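PDB 6NPS: AxyAgu115A from Amphibacillus xylanus NBRC 15112, which probably hydrolyses alpha-linked glucuronic acid side groups from xylan, as a family GH115 alpha-glucuronidase. Local coordinates for residues 382-394 against 430-443. The protein carries 3 engineered substitutions. Sequence-based numbering, arbitrary orientation.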
loop_
_atom_site.group_PDB
_atom_site.type_symbol
_atom_site.label_atom_id
_atom_site.label_comp_id
_atom_site.label_asym_id
_atom_site.label_seq_id
_atom_site.Cartn_x
_atom_site.Cartn_y
_atom_site.Cartn_z
ATOM N N LEU A 382 38.568 19.673 5.979
ATOM C CA LEU A 382 37.326 19.165 6.545
ATOM C C LEU A 382 36.336 18.916 5.410
ATOM O O LEU A 382 36.508 19.392 4.281
ATOM C CB LEU A 382 36.738 20.164 7.564
ATOM C CG LEU A 382 37.706 20.456 8.732
ATOM C CD1 LEU A 382 37.370 21.724 9.492
ATOM C CD2 LEU A 382 37.766 19.285 9.679
ATOM N N CYS A 383 35.279 18.172 5.709
ATOM C CA CYS A 383 34.347 17.793 4.659
ATOM C C CYS A 383 32.945 17.963 5.201
ATOM O O CYS A 383 32.726 17.823 6.414
ATOM C CB CYS A 383 34.589 16.343 4.203
ATOM S SG CYS A 383 36.380 16.072 3.762
ATOM N N ASP A 384 32.003 18.291 4.311
ATOM C CA ASP A 384 30.592 18.213 4.681
ATOM C C ASP A 384 30.158 16.744 4.744
ATOM O O ASP A 384 30.961 15.818 4.604
ATOM C CB ASP A 384 29.723 19.017 3.711
ATOM C CG ASP A 384 29.545 18.336 2.334
ATOM O OD1 ASP A 384 30.214 17.317 2.017
ATOM O OD2 ASP A 384 28.694 18.848 1.545
ATOM N N ASP A 385 28.863 16.518 4.985
ATOM C CA ASP A 385 28.365 15.171 5.160
ATOM C C ASP A 385 27.914 14.547 3.836
ATOM O O ASP A 385 27.154 13.576 3.857
ATOM C CB ASP A 385 27.219 15.163 6.173
ATOM C CG ASP A 385 25.993 15.969 5.704
ATOM O OD1 ASP A 385 25.998 16.620 4.624
ATOM O OD2 ASP A 385 24.983 15.945 6.438
ATOM N N ASN A 386 28.339 15.110 2.697
ATOM C CA ASN A 386 28.070 14.641 1.339
ATOM C C ASN A 386 26.704 15.151 0.911
ATOM O O ASN A 386 26.322 14.955 -0.241
ATOM C CB ASN A 386 28.184 13.103 1.174
ATOM C CG ASN A 386 29.619 12.627 1.366
ATOM O OD1 ASN A 386 30.518 13.125 0.684
ATOM N ND2 ASN A 386 29.847 11.702 2.292
ATOM N N HIS A 387 25.991 15.863 1.784
ATOM C CA HIS A 387 24.679 16.393 1.458
ATOM C C HIS A 387 24.587 17.882 1.696
ATOM O O HIS A 387 23.486 18.429 1.686
ATOM C CB HIS A 387 23.626 15.631 2.238
ATOM C CG HIS A 387 23.518 14.224 1.751
ATOM N ND1 HIS A 387 22.558 13.828 0.843
ATOM C CD2 HIS A 387 24.311 13.150 1.969
ATOM C CE1 HIS A 387 22.741 12.556 0.549
ATOM N NE2 HIS A 387 23.808 12.118 1.211
ATOM N N GLY A 388 25.719 18.550 1.903
ATOM C CA GLY A 388 25.705 19.989 2.009
ATOM C C GLY A 388 25.582 20.524 3.417
ATOM O O GLY A 388 25.389 21.743 3.586
ATOM N N ASN A 389 25.739 19.673 4.425
ATOM C CA ASN A 389 25.747 20.072 5.828
ATOM C C ASN A 389 27.161 19.876 6.351
ATOM O O ASN A 389 27.697 18.768 6.266
ATOM C CB ASN A 389 24.763 19.228 6.633
ATOM C CG ASN A 389 23.401 19.198 5.992
ATOM O OD1 ASN A 389 22.693 20.238 5.955
ATOM N ND2 ASN A 389 23.006 18.021 5.473
ATOM N N LEU A 390 27.771 20.941 6.868
ATOM C CA LEU A 390 29.097 20.779 7.456
ATOM C C LEU A 390 29.066 19.731 8.559
ATOM O O LEU A 390 28.011 19.403 9.112
ATOM C CB LEU A 390 29.613 22.089 8.043
ATOM C CG LEU A 390 29.535 23.306 7.114
ATOM C CD1 LEU A 390 30.222 24.523 7.767
ATOM C CD2 LEU A 390 30.127 23.038 5.722
ATOM N N ARG A 391 30.254 19.228 8.879
ATOM C CA ARG A 391 30.480 18.372 10.031
ATOM C C ARG A 391 31.209 19.176 11.103
ATOM O O ARG A 391 30.822 20.314 11.390
ATOM C CB ARG A 391 31.268 17.117 9.585
ATOM C CG ARG A 391 30.481 16.295 8.540
ATOM C CD ARG A 391 31.311 15.079 8.047
ATOM N NE ARG A 391 31.529 14.167 9.153
ATOM C CZ ARG A 391 32.310 13.094 9.106
ATOM N NH1 ARG A 391 32.978 12.797 7.992
ATOM N NH2 ARG A 391 32.435 12.327 10.181
ATOM N N THR A 392 32.241 18.616 11.721
ATOM C CA THR A 392 32.941 19.386 12.741
ATOM C C THR A 392 33.814 20.451 12.094
ATOM O O THR A 392 34.140 20.395 10.900
ATOM C CB THR A 392 33.799 18.510 13.632
ATOM O OG1 THR A 392 34.859 17.957 12.851
ATOM C CG2 THR A 392 32.946 17.415 14.248
ATOM N N LEU A 393 34.171 21.443 12.899
ATOM C CA LEU A 393 34.852 22.641 12.443
ATOM C C LEU A 393 35.928 22.967 13.472
ATOM O O LEU A 393 35.870 22.486 14.612
ATOM C CB LEU A 393 33.840 23.793 12.304
ATOM C CG LEU A 393 32.768 23.644 11.198
ATOM C CD1 LEU A 393 31.757 24.798 11.306
ATOM C CD2 LEU A 393 33.377 23.568 9.753
ATOM N N PRO A 394 36.903 23.801 13.118
ATOM C CA PRO A 394 38.001 24.071 14.061
ATOM C C PRO A 394 37.524 24.738 15.355
ATOM O O PRO A 394 36.755 25.705 15.336
ATOM C CB PRO A 394 38.929 24.994 13.264
ATOM C CG PRO A 394 38.615 24.696 11.817
ATOM C CD PRO A 394 37.129 24.451 11.815
ATOM N N LYS A 430 21.186 28.288 1.571
ATOM C CA LYS A 430 21.818 27.221 2.322
ATOM C C LYS A 430 23.333 27.223 2.119
ATOM O O LYS A 430 24.107 27.082 3.082
ATOM C CB LYS A 430 21.223 25.889 1.883
ATOM C CG LYS A 430 21.935 24.637 2.415
ATOM C CD LYS A 430 21.559 24.335 3.829
ATOM C CE LYS A 430 22.157 22.978 4.280
ATOM N NZ LYS A 430 21.281 21.803 4.002
ATOM N N ILE A 431 23.771 27.366 0.871
ATOM C CA ILE A 431 25.214 27.432 0.596
ATOM C C ILE A 431 25.842 28.586 1.350
ATOM O O ILE A 431 26.938 28.450 1.919
ATOM C CB ILE A 431 25.491 27.552 -0.915
ATOM C CG1 ILE A 431 24.943 26.338 -1.653
ATOM C CG2 ILE A 431 26.998 27.635 -1.198
ATOM C CD1 ILE A 431 24.881 26.567 -3.181
ATOM N N TRP A 432 25.187 29.768 1.315
ATOM C CA TRP A 432 25.724 30.923 2.025
ATOM C C TRP A 432 25.838 30.626 3.515
ATOM O O TRP A 432 26.874 30.894 4.135
ATOM C CB TRP A 432 24.856 32.167 1.775
ATOM C CG TRP A 432 25.304 33.370 2.532
ATOM C CD1 TRP A 432 26.134 34.351 2.074
ATOM C CD2 TRP A 432 24.984 33.714 3.885
ATOM N NE1 TRP A 432 26.344 35.280 3.045
ATOM C CE2 TRP A 432 25.637 34.927 4.166
ATOM C CE3 TRP A 432 24.196 33.126 4.879
ATOM C CZ2 TRP A 432 25.546 35.556 5.408
ATOM C CZ3 TRP A 432 24.107 33.759 6.116
ATOM C CH2 TRP A 432 24.764 34.961 6.360
ATOM N N GLU A 433 24.784 30.047 4.107
ATOM C CA GLU A 433 24.793 29.818 5.549
ATOM C C GLU A 433 25.893 28.833 5.945
ATOM O O GLU A 433 26.573 29.014 6.956
ATOM C CB GLU A 433 23.424 29.304 6.003
ATOM C CG GLU A 433 23.276 29.153 7.511
ATOM C CD GLU A 433 23.399 27.691 7.952
ATOM O OE1 GLU A 433 23.209 26.795 7.091
ATOM O OE2 GLU A 433 23.674 27.439 9.149
ATOM N N GLN A 434 26.028 27.751 5.205
ATOM C CA GLN A 434 27.033 26.754 5.571
ATOM C C GLN A 434 28.446 27.276 5.303
ATOM O O GLN A 434 29.344 27.153 6.151
ATOM C CB GLN A 434 26.774 25.459 4.797
ATOM C CG GLN A 434 25.476 24.760 5.149
ATOM C CD GLN A 434 25.500 24.224 6.561
ATOM O OE1 GLN A 434 26.311 23.384 6.899
ATOM N NE2 GLN A 434 24.605 24.727 7.404
ATOM N N MET A 435 28.690 27.807 4.099
ATOM C CA MET A 435 30.066 28.198 3.778
ATOM C C MET A 435 30.502 29.443 4.530
ATOM O O MET A 435 31.682 29.553 4.863
ATOM C CB MET A 435 30.245 28.404 2.267
ATOM C CG MET A 435 30.231 27.082 1.434
ATOM S SD MET A 435 31.190 25.708 2.102
ATOM C CE MET A 435 32.907 26.358 1.952
ATOM N N THR A 436 29.584 30.380 4.877
ATOM C CA THR A 436 30.048 31.464 5.738
ATOM C C THR A 436 30.336 30.979 7.146
ATOM O O THR A 436 31.228 31.519 7.806
ATOM C CB THR A 436 29.058 32.638 5.803
ATOM O OG1 THR A 436 27.778 32.185 6.296
ATOM C CG2 THR A 436 28.902 33.252 4.416
ATOM N N MET A 437 29.588 29.990 7.637
ATOM C CA MET A 437 29.922 29.437 8.943
ATOM C C MET A 437 31.313 28.794 8.940
ATOM O O MET A 437 32.073 28.921 9.914
ATOM C CB MET A 437 28.873 28.421 9.347
ATOM C CG MET A 437 29.006 28.008 10.772
ATOM S SD MET A 437 27.631 26.957 11.208
ATOM C CE MET A 437 27.965 26.637 12.925
ATOM N N ALA A 438 31.660 28.088 7.866
ATOM C CA ALA A 438 32.994 27.483 7.777
ATOM C C ALA A 438 34.079 28.553 7.812
ATOM O O ALA A 438 35.087 28.416 8.525
ATOM C CB ALA A 438 33.092 26.667 6.499
ATOM N N TYR A 439 33.858 29.672 7.109
ATOM C CA TYR A 439 34.808 30.781 7.177
ATOM C C TYR A 439 34.880 31.373 8.578
ATOM O O TYR A 439 35.965 31.687 9.077
ATOM C CB TYR A 439 34.405 31.851 6.163
ATOM C CG TYR A 439 35.441 32.909 5.915
ATOM C CD1 TYR A 439 35.569 33.995 6.773
ATOM C CD2 TYR A 439 36.289 32.832 4.815
ATOM C CE1 TYR A 439 36.528 35.002 6.533
ATOM C CE2 TYR A 439 37.230 33.810 4.575
ATOM C CZ TYR A 439 37.344 34.890 5.438
ATOM O OH TYR A 439 38.275 35.866 5.190
ATOM N N ASP A 440 33.723 31.561 9.215
ATOM C CA ASP A 440 33.673 32.083 10.577
ATOM C C ASP A 440 34.435 31.199 11.558
ATOM O O ASP A 440 34.968 31.689 12.558
ATOM C CB ASP A 440 32.217 32.215 11.040
ATOM C CG ASP A 440 31.395 33.270 10.220
ATOM O OD1 ASP A 440 32.000 34.146 9.534
ATOM O OD2 ASP A 440 30.119 33.210 10.281
ATOM N N PHE A 441 34.444 29.895 11.342
ATOM C CA PHE A 441 35.215 29.018 12.212
ATOM C C PHE A 441 36.683 28.901 11.775
ATOM O O PHE A 441 37.397 28.026 12.276
ATOM C CB PHE A 441 34.595 27.621 12.254
ATOM C CG PHE A 441 33.433 27.475 13.231
ATOM C CD1 PHE A 441 32.190 27.999 12.917
ATOM C CD2 PHE A 441 33.601 26.791 14.443
ATOM C CE1 PHE A 441 31.110 27.850 13.782
ATOM C CE2 PHE A 441 32.549 26.630 15.316
ATOM C CZ PHE A 441 31.288 27.156 14.980
ATOM N N GLY A 442 37.125 29.712 10.821
ATOM C CA GLY A 442 38.523 29.726 10.450
ATOM C C GLY A 442 38.904 28.740 9.370
ATOM O O GLY A 442 40.073 28.365 9.290
ATOM N N VAL A 443 37.972 28.326 8.521
ATOM C CA VAL A 443 38.278 27.456 7.383
ATOM C C VAL A 443 38.468 28.362 6.178
ATOM O O VAL A 443 37.502 28.712 5.492
ATOM C CB VAL A 443 37.179 26.429 7.117
ATOM C CG1 VAL A 443 37.602 25.512 5.910
ATOM C CG2 VAL A 443 36.957 25.568 8.359
HETATM O O HOH W 1 22.190 20.853 1.640
HETATM O O HOH W 2 26.057 21.240 9.622
#
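Gln434 sets CG anti to its carbonyl carbon and bends at chi2 (-67°), which turns OE1 toward Leu390 N, while Lys430, with CG anti to the backbone N and kinks at chi2 and chi4, swings its amine across Asn389. Gln434 OE1 accepts the backbone N of Leu390 at 2.8 Å, and an N-H...O angle of 173° marks the bond as nearly straight. Lys430 NZ donates to Asn389 OD1 (2.9 Å) from a position tilted off the carbonyl plane; NZ's strongest polar partner is Gln867 OE1, and a water joins NZ to His387 O. Asn389 is itself positioned by Asp385, whose OD2 takes ND2 through the syn lone pair and whose OD1 is met by Asn389 N and, from the opposite face of the carboxylate plane, by His387 N, the latter closing an Asx turn. In the parallel barrel of this GH115 domain, strand 379-383 runs into this loop, which lies along helix 428-440, the helix leading to the next strand but one. With an alanine at Gln434, Leu390 N would probably lose its buried acceptor and the loop one of its direct polar ties to the helix. Beyond the Schellman turn at Gly442, Val443 CG2 packs on Pro394 CD at 3.6 Å. Leu393 CD1 sits over one face of the Phe441 ring, 3.8 Å from its centroid and 20° off the normal, a CH-pi contact.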